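Local coordinates for SPCC18.06c protein (Schizosaccharomyces pombe, PDB 2P51) that removes poly(A) tails from mRNA as a metal-dependent 3'-exoribonuclease and catalytic component of the CCR4-NOT complex, at residues A[21-26]-A[232-237]; A[49-54]-A[239-244]; A[88-93]-A[106-111]. All blocks are in the same frame, centred on the assembly; numbering follows the deposited sequence. Where two conformers were deposited one is given.

Interaction 1: residues A[21-26]-A[232-237]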
# COMPACT_ATOMS: atom_id res chain seq x y z
N SER A 21 -11.51 14.54 10.92
CA SER A 21 -10.96 14.27 9.60
C SER A 21 -11.12 12.83 9.12
O SER A 21 -10.76 11.94 9.92
CB SER A 21 -9.47 14.63 9.64
OG SER A 21 -9.36 15.91 10.28
N PRO A 22 -11.63 12.55 7.94
CA PRO A 22 -11.68 11.14 7.49
C PRO A 22 -10.29 10.57 7.24
O PRO A 22 -10.09 9.37 7.31
CB PRO A 22 -12.48 11.15 6.18
CG PRO A 22 -12.56 12.55 5.77
CD PRO A 22 -12.23 13.44 6.94
N ILE A 23 -9.34 11.44 6.95
CA ILE A 23 -7.98 11.00 6.66
C ILE A 23 -7.06 11.53 7.76
O ILE A 23 -7.02 12.76 7.91
CB ILE A 23 -7.51 11.47 5.27
CG1 ILE A 23 -8.45 10.95 4.19
CG2 ILE A 23 -6.06 11.10 5.04
CD1 ILE A 23 -8.20 11.52 2.80
N ARG A 24 -6.40 10.63 8.46
CA ARG A 24 -5.50 11.11 9.53
C ARG A 24 -4.07 11.15 9.03
O ARG A 24 -3.54 10.08 8.70
CB ARG A 24 -5.64 10.23 10.77
CG ARG A 24 -7.01 10.38 11.42
CD ARG A 24 -7.15 9.62 12.74
NE ARG A 24 -6.32 10.16 13.81
CZ ARG A 24 -6.65 11.16 14.61
NH1 ARG A 24 -7.84 11.76 14.45
NH2 ARG A 24 -5.82 11.60 15.58
N ASP A 25 -3.47 12.35 8.96
CA ASP A 25 -2.08 12.42 8.51
C ASP A 25 -1.11 12.17 9.64
O ASP A 25 -1.36 12.67 10.76
CB ASP A 25 -1.74 13.81 7.94
CG ASP A 25 -2.04 13.85 6.46
OD1 ASP A 25 -1.48 13.14 5.62
OD2 ASP A 25 -2.92 14.68 6.11
N VAL A 26 -0.05 11.44 9.33
CA VAL A 26 0.93 11.10 10.35
C VAL A 26 2.29 11.60 9.87
O VAL A 26 2.66 11.41 8.70
CB VAL A 26 0.97 9.59 10.58
CG1 VAL A 26 1.71 9.21 11.86
CG2 VAL A 26 -0.44 8.98 10.64
N ILE A 232 -13.14 9.57 -1.27
CA ILE A 232 -12.99 10.59 -0.27
C ILE A 232 -11.53 11.01 -0.32
O ILE A 232 -10.67 10.13 -0.23
CB ILE A 232 -13.36 10.05 1.13
CG1 ILE A 232 -14.85 9.70 1.30
CG2 ILE A 232 -12.90 11.02 2.23
CD1 ILE A 232 -15.37 9.46 2.69
N GLY A 233 -11.15 12.28 -0.44
CA GLY A 233 -9.73 12.64 -0.41
C GLY A 233 -9.21 12.68 -1.84
O GLY A 233 -9.88 12.38 -2.84
N PRO A 234 -7.94 13.12 -1.88
CA PRO A 234 -7.25 13.34 -3.15
C PRO A 234 -6.75 12.08 -3.85
O PRO A 234 -6.06 11.27 -3.23
CB PRO A 234 -6.06 14.23 -2.74
CG PRO A 234 -5.86 13.97 -1.28
CD PRO A 234 -7.16 13.51 -0.69
N GLN A 235 -7.07 11.90 -5.14
CA GLN A 235 -6.46 10.83 -5.94
C GLN A 235 -4.93 10.99 -5.93
O GLN A 235 -4.35 12.08 -5.95
CB GLN A 235 -7.03 10.89 -7.34
CG GLN A 235 -6.56 9.81 -8.31
CD GLN A 235 -7.41 9.70 -9.55
OE1 GLN A 235 -7.18 8.76 -10.33
NE2 GLN A 235 -8.36 10.59 -9.83
N HIS A 236 -4.25 9.83 -5.91
CA HIS A 236 -2.81 9.80 -6.00
C HIS A 236 -2.21 10.34 -4.71
O HIS A 236 -1.08 10.83 -4.73
CB HIS A 236 -2.33 10.53 -7.28
CG HIS A 236 -1.01 9.99 -7.71
ND1 HIS A 236 -0.91 9.06 -8.73
CD2 HIS A 236 0.24 10.22 -7.25
CE1 HIS A 236 0.37 8.73 -8.89
NE2 HIS A 236 1.11 9.44 -8.01
N GLN A 237 -2.95 10.18 -3.60
CA GLN A 237 -2.38 10.28 -2.27
C GLN A 237 -2.67 8.95 -1.56
O GLN A 237 -3.78 8.44 -1.78
CB GLN A 237 -2.84 11.49 -1.44
CG GLN A 237 -2.17 12.77 -2.01
CD GLN A 237 -2.01 13.86 -0.98
OE1 GLN A 237 -1.51 13.67 0.12
NE2 GLN A 237 -2.48 15.09 -1.27
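I23 reaches from the edge strand of the sheet to the backbone of G233. Its CB directs the side chain at segment 232-237. CG2 lies anti to the backbone N, and CG1 stands beside that N (chi1 -58°). From CG1 the chain runs on extended (chi2 171°) to CD1, and CD1 makes the contact. This methyl sits 3.7 Å from G233 CA. It also lies 4.1 Å from I232 O and 4.1 Å from P234 CD, so it touches three consecutive residues. A CB on G233 would run into I23 CD1, and the backbone angles of G233 would also press it against the carbonyl O of I232.

Strand 23-26 is the outermost strand on one side of the mixed sheet of this DEDD nuclease fold. Segment 232-237 is the loop that leads into helix 238-257, which carries the metal ligand D241. P22 adds a second apolar touch. Its ring crosses the I232 side chain at a slant, with P22 CG 3.9 Å from I232 CG2. The contact is small and lies at the surface. A polar bond holds the loop from elsewhere: I232 O accepts from S240 OG.

Interaction 2: residues A[49-54]-A[239-244]; sequences SMDTEF and GSDALL. With MG (magnesium ion), chain C; MG (magnesium ion), chain B.
The two-metal active site of the DEDD nuclease fold is built here, where D51 and E53 on strand 47-53 face D241 on helix 238-257. These are three of its four acidic residues, and D172 on helix 170-181 is the fourth. The axes of segments 49-53 and 239-244 run roughly antiparallel, at 147°, and come within 6.5 Å. A242 on the helix points its CB at the strand. This CB packs on the strand backbone, 3.8 Å from D51 N, and S49 CB lies 3.4 Å from A242 O. This close packing probably helps to bring the acids together.

One magnesium ion is gripped by D51 OD2, E53 OE2 and D241 OD2, one oxygen from each carboxylate. The D241 and E53 side chains meet at about a right angle, with carboxylate planes 66° apart. Their metal-bound oxygens, E53 OE2 and D241 OD2, lie 3.0 Å from each other. Such crowding of acidic oxygens is probably tolerated because the cation lies among them. E53 bends at chi2 (-58°), which turns CD back from an extended course. D241 OD1 points elsewhere and pairs with R231 in a salt bridge, and the N of H236 also donates to it. These partners probably fix the turn of the carboxylate.

D51 bridges the two ions, with OD2 on the first and OD1 on the second at 2.0 Å. D172 and four waters complete the second ion's shell. One water on the first ion, 2.1 Å from the metal, donates a hydrogen bond to T52 O at 2.7 Å.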
# COMPACT_ATOMS: atom_id res chain seq x y z
N SER A 49 -6.39 -2.12 4.25
CA SER A 49 -6.17 -1.84 2.81
C SER A 49 -5.01 -0.88 2.68
O SER A 49 -4.95 0.05 3.53
CB SER A 49 -7.44 -1.27 2.14
OG SER A 49 -8.47 -2.27 2.27
N MET A 50 -4.14 -1.10 1.68
CA MET A 50 -2.88 -0.36 1.67
C MET A 50 -2.54 0.13 0.27
O MET A 50 -2.85 -0.54 -0.73
CB MET A 50 -1.75 -1.26 2.22
CG MET A 50 -0.36 -0.70 2.24
SD MET A 50 0.52 -0.93 0.66
CE MET A 50 0.92 -2.69 0.83
N ASP A 51 -1.88 1.30 0.30
CA ASP A 51 -1.26 1.85 -0.90
C ASP A 51 0.03 2.57 -0.51
O ASP A 51 0.14 2.90 0.71
CB ASP A 51 -2.17 2.85 -1.65
CG ASP A 51 -1.61 3.27 -3.00
OD1 ASP A 51 -0.96 2.42 -3.66
OD2 ASP A 51 -1.86 4.44 -3.36
N THR A 52 0.92 2.84 -1.46
CA THR A 52 2.08 3.66 -1.12
C THR A 52 2.29 4.69 -2.25
O THR A 52 1.85 4.49 -3.37
CB THR A 52 3.42 2.90 -0.98
OG1 THR A 52 3.89 2.51 -2.26
CG2 THR A 52 3.25 1.66 -0.07
N GLU A 53 2.94 5.81 -1.93
CA GLU A 53 3.41 6.69 -2.98
C GLU A 53 4.96 6.70 -2.89
O GLU A 53 5.54 6.64 -1.78
CB GLU A 53 2.88 8.11 -2.86
CG GLU A 53 1.36 8.26 -2.80
CD GLU A 53 0.63 7.68 -3.98
OE1 GLU A 53 1.11 7.75 -5.12
OE2 GLU A 53 -0.48 7.11 -3.76
N PHE A 54 5.63 6.79 -4.01
CA PHE A 54 7.08 6.72 -4.11
C PHE A 54 7.47 7.42 -5.41
O PHE A 54 6.58 7.75 -6.22
CB PHE A 54 7.53 5.26 -4.08
CG PHE A 54 6.83 4.39 -5.10
CD1 PHE A 54 7.31 4.27 -6.41
CD2 PHE A 54 5.69 3.66 -4.73
CE1 PHE A 54 6.67 3.47 -7.33
CE2 PHE A 54 5.03 2.87 -5.66
CZ PHE A 54 5.55 2.78 -6.95
N GLY A 239 -3.35 7.71 1.41
CA GLY A 239 -4.46 7.56 2.32
C GLY A 239 -5.75 7.37 1.58
O GLY A 239 -6.50 6.38 1.78
N SER A 240 -6.06 8.26 0.66
CA SER A 240 -7.28 8.22 -0.14
C SER A 240 -7.28 7.00 -1.04
O SER A 240 -8.30 6.30 -1.17
CB SER A 240 -7.35 9.52 -0.96
OG SER A 240 -8.50 9.48 -1.79
N ASP A 241 -6.13 6.72 -1.67
CA ASP A 241 -6.10 5.54 -2.55
C ASP A 241 -6.32 4.24 -1.75
O ASP A 241 -7.01 3.32 -2.25
CB ASP A 241 -4.77 5.45 -3.29
CG ASP A 241 -4.51 6.56 -4.28
OD1 ASP A 241 -5.46 7.26 -4.73
OD2 ASP A 241 -3.32 6.79 -4.66
N ALA A 242 -5.77 4.14 -0.55
CA ALA A 242 -5.96 2.94 0.27
C ALA A 242 -7.41 2.80 0.67
O ALA A 242 -8.02 1.72 0.74
CB ALA A 242 -5.08 3.02 1.53
N LEU A 243 -8.06 3.92 0.98
CA LEU A 243 -9.48 3.84 1.38
C LEU A 243 -10.33 3.41 0.20
O LEU A 243 -11.28 2.63 0.31
CB LEU A 243 -9.91 5.23 1.86
CG LEU A 243 -11.41 5.44 2.13
CD1 LEU A 243 -11.91 4.49 3.18
CD2 LEU A 243 -11.68 6.88 2.56
N LEU A 244 -10.05 3.93 -1.02
CA LEU A 244 -10.82 3.48 -2.18
C LEU A 244 -10.63 1.99 -2.44
O LEU A 244 -11.60 1.32 -2.85
CB LEU A 244 -10.37 4.28 -3.43
CG LEU A 244 -11.32 4.24 -4.62
CD1 LEU A 244 -12.71 4.74 -4.23
CD2 LEU A 244 -10.75 5.08 -5.76
MG MG C . -1.57 5.77 -4.93
MG MG B . -0.61 1.32 -5.35
O HOH W 1 1.20 2.20 -5.78
O HOH W 2 0.23 4.77 -5.48
O HOH W 3 -2.38 0.27 -5.20
O HOH W 4 -1.47 2.77 -6.43
O HOH W 5 -0.37 0.10 -7.08

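Interaction 3: residues A[88-93]-A[106-111]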
# COMPACT_ATOMS: atom_id res chain seq x y z
N ILE A 88 2.72 6.03 2.96
CA ILE A 88 2.00 4.76 3.07
C ILE A 88 0.59 5.06 3.55
O ILE A 88 0.46 5.80 4.53
CB ILE A 88 2.64 3.75 4.04
CG1 ILE A 88 4.04 3.32 3.57
CG2 ILE A 88 1.73 2.54 4.26
CD1 ILE A 88 4.85 2.46 4.50
N GLY A 89 -0.41 4.48 2.93
CA GLY A 89 -1.81 4.63 3.36
C GLY A 89 -2.33 3.32 3.93
O GLY A 89 -2.11 2.27 3.29
N LEU A 90 -2.92 3.39 5.13
CA LEU A 90 -3.52 2.22 5.74
C LEU A 90 -4.98 2.54 6.11
O LEU A 90 -5.21 3.40 6.95
CB LEU A 90 -2.77 1.77 6.99
CG LEU A 90 -1.29 1.42 6.89
CD1 LEU A 90 -0.72 1.05 8.26
CD2 LEU A 90 -1.06 0.30 5.88
N ALA A 91 -5.92 1.81 5.52
CA ALA A 91 -7.34 1.99 5.77
C ALA A 91 -7.88 0.73 6.44
O ALA A 91 -7.84 -0.36 5.87
CB ALA A 91 -8.07 2.28 4.45
N LEU A 92 -8.40 0.90 7.66
CA LEU A 92 -8.90 -0.24 8.42
C LEU A 92 -10.40 -0.38 8.21
O LEU A 92 -11.14 0.60 8.16
CB LEU A 92 -8.66 -0.10 9.90
CG LEU A 92 -7.26 -0.53 10.41
CD1 LEU A 92 -6.09 0.07 9.71
CD2 LEU A 92 -7.23 -0.22 11.93
N SER A 93 -10.83 -1.65 8.12
CA SER A 93 -12.24 -1.97 8.05
C SER A 93 -12.48 -3.22 8.89
O SER A 93 -11.59 -4.04 9.09
CB SER A 93 -12.64 -2.29 6.59
OG SER A 93 -12.30 -1.28 5.64
N TRP A 106 -5.46 6.19 7.42
CA TRP A 106 -4.29 6.90 7.89
C TRP A 106 -3.33 7.10 6.72
O TRP A 106 -3.18 6.19 5.89
CB TRP A 106 -3.53 6.09 8.96
CG TRP A 106 -4.15 6.19 10.33
CD1 TRP A 106 -3.75 7.06 11.31
CD2 TRP A 106 -5.25 5.44 10.87
NE1 TRP A 106 -4.54 6.89 12.44
CE2 TRP A 106 -5.45 5.91 12.20
CE3 TRP A 106 -6.08 4.42 10.38
CZ2 TRP A 106 -6.44 5.40 13.03
CZ3 TRP A 106 -7.07 3.90 11.19
CH2 TRP A 106 -7.24 4.39 12.51
N GLN A 107 -2.68 8.25 6.74
CA GLN A 107 -1.69 8.54 5.74
C GLN A 107 -0.37 8.87 6.45
O GLN A 107 -0.24 9.91 7.07
CB GLN A 107 -2.17 9.73 4.91
CG GLN A 107 -1.21 10.21 3.84
CD GLN A 107 -2.02 11.02 2.81
OE1 GLN A 107 -2.44 10.40 1.81
NE2 GLN A 107 -2.17 12.31 3.04
N PHE A 108 0.62 7.98 6.31
CA PHE A 108 1.93 8.13 6.91
C PHE A 108 2.83 8.86 5.92
O PHE A 108 2.96 8.38 4.78
CB PHE A 108 2.53 6.75 7.22
CG PHE A 108 1.74 6.04 8.31
CD1 PHE A 108 2.15 6.14 9.63
CD2 PHE A 108 0.61 5.31 8.02
CE1 PHE A 108 1.41 5.51 10.62
CE2 PHE A 108 -0.13 4.69 9.02
CZ PHE A 108 0.24 4.79 10.34
N ASN A 109 3.40 9.98 6.33
CA ASN A 109 4.22 10.81 5.43
C ASN A 109 5.70 10.70 5.76
O ASN A 109 6.06 11.00 6.92
CB ASN A 109 3.73 12.27 5.58
CG ASN A 109 2.26 12.38 5.13
OD1 ASN A 109 1.94 12.16 3.96
ND2 ASN A 109 1.41 12.71 6.10
N PHE A 110 6.52 10.25 4.82
CA PHE A 110 7.91 9.88 5.13
C PHE A 110 8.91 10.94 4.68
O PHE A 110 8.68 11.74 3.76
CB PHE A 110 8.24 8.54 4.45
CG PHE A 110 7.47 7.44 5.16
CD1 PHE A 110 7.99 6.84 6.30
CD2 PHE A 110 6.23 7.03 4.72
CE1 PHE A 110 7.30 5.83 6.96
CE2 PHE A 110 5.53 6.01 5.34
CZ PHE A 110 6.07 5.43 6.50
N THR A 111 10.06 10.90 5.34
CA THR A 111 11.13 11.88 5.09
C THR A 111 11.60 11.81 3.64
O THR A 111 11.77 10.74 3.03
CB THR A 111 12.29 11.60 6.06
OG1 THR A 111 13.21 12.70 5.97
CG2 THR A 111 13.03 10.33 5.66
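I88 and F108 form a hydrogen-bonded antiparallel pair, and L90 and W106 form the next. Each pair is closed by two backbone bonds. The shortest are F108 N to I88 O and W106 N to L90 O, both 2.8 Å. The second is nearly straight, with 173° at the hydrogen. Between the pairs, G89 CA makes a CA-H...O contact of 3.3 Å with W106 O.

The tight part is the face that carries I88, L90, W106 and F108. L90 CD1 touches F108 CE2 at 3.8 Å, and I88 O lies at the edge of the F108 ring. Beyond the last bridge, F110 brings CE2 to 3.5 Å from I88 CG1, while its CZ meets I88 CD1. The F110 ring also meets F147 edge-to-face. An alanine in place of F110 would probably leave I88 CG1 and CD1 without this aromatic neighbour and open a gap between I88 and F147.

Packing is looser at the other end, where L92 CD2 is 4.2 Å from W106 CZ3. It is also sparse on the opposite face. There G89 has no side chain, and Q107 turns its amide to D25 and to G239 N. Helix 31-41 covers W106 and F108, and W106 NE1 bonds to E34. Strands 87-93 and 105-109 thus form an antiparallel beta hairpin within the mixed sheet of the RNase H-like DEDD nuclease fold.

All three interactions reach the same mixed sheet. Strand 23-26 of interaction 1 lies at its edge. Strands 105-109 and 87-93 of interaction 3 come next, followed by strand 47-53 of interaction 2. The centres of interactions 1 and 2 are about 9 Å apart, as are those of 1 and 3; interactions 2 and 3 are about 7 Å apart. Along the chain the segments of interactions 1 and 2 alternate, and the hairpin of interaction 3 falls between the halves of both. Segments 232-237 and 239-244 are nearly continuous. Interaction 2 holds the metal site; interactions 1 and 3 join the neighbouring strands and the loop that leads into its helix.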